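Local coordinates for restriction endonuclease R.BpuJI (PDB 2VLA), which recognises a specific DNA sequence through this N-terminal domain and, as a whole enzyme, probably cleaves DNA as an endonuclease, at residues N152-K157 against L229-Y234. Residues are numbered along the deposited sequence; the frame is centred on the assembly and turned at random. Where two conformers were deposited one is given.
Sequences NIQLSK and LVKLNY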
# COMPACT_ATOMS: atom_id res chain seq x y z
N ASN A 152 16.48 -2.65 21.46
CA ASN A 152 17.23 -1.42 21.68
C ASN A 152 18.03 -0.96 20.46
O ASN A 152 19.13 -0.41 20.61
CB ASN A 152 18.12 -1.58 22.91
CG ASN A 152 17.30 -1.87 24.17
OD1 ASN A 152 16.39 -1.12 24.50
ND2 ASN A 152 17.59 -2.99 24.84
N ILE A 153 17.44 -1.09 19.28
CA ILE A 153 17.97 -0.43 18.09
C ILE A 153 16.87 0.31 17.36
O ILE A 153 15.67 0.08 17.60
CB ILE A 153 18.69 -1.40 17.11
CG1 ILE A 153 17.69 -2.38 16.49
CG2 ILE A 153 19.81 -2.15 17.84
CD1 ILE A 153 18.22 -3.08 15.27
N GLN A 154 17.27 1.25 16.50
CA GLN A 154 16.32 1.95 15.68
C GLN A 154 16.70 1.79 14.21
O GLN A 154 17.86 1.60 13.90
CB GLN A 154 16.29 3.43 16.07
CG GLN A 154 15.80 3.64 17.49
CD GLN A 154 16.01 5.03 17.98
OE1 GLN A 154 17.14 5.53 17.99
NE2 GLN A 154 14.94 5.67 18.41
N LEU A 155 15.70 1.80 13.35
CA LEU A 155 15.89 1.52 11.94
C LEU A 155 15.71 2.75 11.08
O LEU A 155 14.87 3.60 11.35
CB LEU A 155 14.87 0.47 11.48
CG LEU A 155 14.88 -0.85 12.25
CD1 LEU A 155 13.91 -1.78 11.60
CD2 LEU A 155 16.26 -1.41 12.26
N SER A 156 16.46 2.79 10.00
CA SER A 156 16.32 3.83 9.00
C SER A 156 15.37 3.38 7.91
O SER A 156 15.03 2.18 7.80
CB SER A 156 17.67 4.15 8.38
OG SER A 156 18.09 3.06 7.55
N LYS A 157 14.97 4.31 7.06
CA LYS A 157 14.17 3.98 5.90
C LYS A 157 14.91 3.03 4.98
O LYS A 157 14.29 2.17 4.34
CB LYS A 157 13.79 5.27 5.15
CG LYS A 157 13.06 5.03 3.85
CD LYS A 157 12.51 6.34 3.29
CE LYS A 157 13.54 7.45 3.38
NZ LYS A 157 14.26 7.66 2.10
N LEU A 229 15.47 8.23 10.73
CA LEU A 229 14.89 7.03 11.38
C LEU A 229 13.42 6.92 11.11
O LEU A 229 12.74 7.92 10.88
CB LEU A 229 15.11 7.12 12.87
CG LEU A 229 16.54 7.01 13.35
CD1 LEU A 229 16.56 7.10 14.88
CD2 LEU A 229 17.21 5.71 12.85
N VAL A 230 12.91 5.67 11.17
CA VAL A 230 11.49 5.44 11.21
C VAL A 230 11.15 4.96 12.61
O VAL A 230 11.68 3.94 13.06
CB VAL A 230 11.11 4.34 10.20
CG1 VAL A 230 9.62 3.98 10.34
CG2 VAL A 230 11.45 4.78 8.77
N LYS A 231 10.28 5.69 13.31
CA LYS A 231 9.95 5.38 14.71
C LYS A 231 8.45 5.21 14.93
O LYS A 231 7.66 5.89 14.30
CB LYS A 231 10.46 6.48 15.63
CG LYS A 231 11.98 6.63 15.62
CD LYS A 231 12.42 7.88 16.37
CE LYS A 231 12.18 7.73 17.86
NZ LYS A 231 12.69 8.90 18.62
N LEU A 232 8.07 4.26 15.79
CA LEU A 232 6.69 4.12 16.19
C LEU A 232 6.19 5.30 16.99
O LEU A 232 6.92 5.87 17.78
CB LEU A 232 6.49 2.82 17.00
CG LEU A 232 6.71 1.52 16.24
CD1 LEU A 232 6.90 0.33 17.20
CD2 LEU A 232 5.56 1.21 15.27
N ASN A 233 4.92 5.61 16.81
CA ASN A 233 4.22 6.57 17.64
C ASN A 233 3.42 5.87 18.75
O ASN A 233 2.28 5.43 18.54
CB ASN A 233 3.27 7.40 16.78
CG ASN A 233 2.42 8.32 17.61
OD1 ASN A 233 2.78 8.66 18.74
ND2 ASN A 233 1.28 8.69 17.08
N TYR A 234 4.01 5.76 19.93
CA TYR A 234 3.41 4.93 20.98
C TYR A 234 2.15 5.56 21.59
O TYR A 234 1.45 4.91 22.36
CB TYR A 234 4.44 4.58 22.06
CG TYR A 234 5.39 3.47 21.64
CD1 TYR A 234 5.01 2.15 21.75
CD2 TYR A 234 6.64 3.75 21.10
CE1 TYR A 234 5.85 1.12 21.36
CE2 TYR A 234 7.49 2.73 20.69
CZ TYR A 234 7.08 1.40 20.86
OH TYR A 234 7.90 0.35 20.48
O HOH W 1 13.15 2.19 14.45
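Gln-154 lays its side chain across that of Leu-229, the two crossing at about a right angle. CD1 of Leu-229 is touched by CB, CD and OE1 of Gln-154, with OE1 nearest at 3.5 Å from CD1, so this methyl lies against the length of the glutamine chain. CG of Gln-154 stands anti to the carbonyl carbon (chi1 -64°) and the chain runs extended beyond it, which carries the amide on to Lys-231. There NE2 of Gln-154 meets CE of Lys-231 at 3.5 Å. The bend of the lysine chain at chi3 (69°) sets CE, the atom that meets NE2, and the contact is of the amide nitrogen with methylene carbons.

The other leucine branch, CD2 of Leu-229, turns to the backbone and packs 3.5 Å from Leu-155 O. That oxygen accepts the direct backbone bond of the contact, 2.9 Å from Val-230 N and close to linear (172° at the hydrogen). Leu-155 N and Val-230 O are 4.6 Å apart, and water 1 spans them, accepting from Leu-155 N at 2.8 Å and donating to Val-230 O at 2.7 Å. Through these two links the loop between helices 137-150 and 157-165 meets the start of strand 230-232, while Lys-231 makes its backbone bonds to Arg-224 on the partner strand. Helices followed by this two-stranded antiparallel hairpin are consistent with a winged-helix arrangement, with 223-225 and 230-232 as the wing.

Val-230 reaches the first turn of helix 157-165: CG2, anti to the carbonyl carbon, lies 3.9 Å from Lys-157 N. Ser-156, the N-cap of that helix, directs CB away from the strand, and its OG bonds to Asp-159 N. Lys-157, deposited in two conformers, packs on a DNA phosphate.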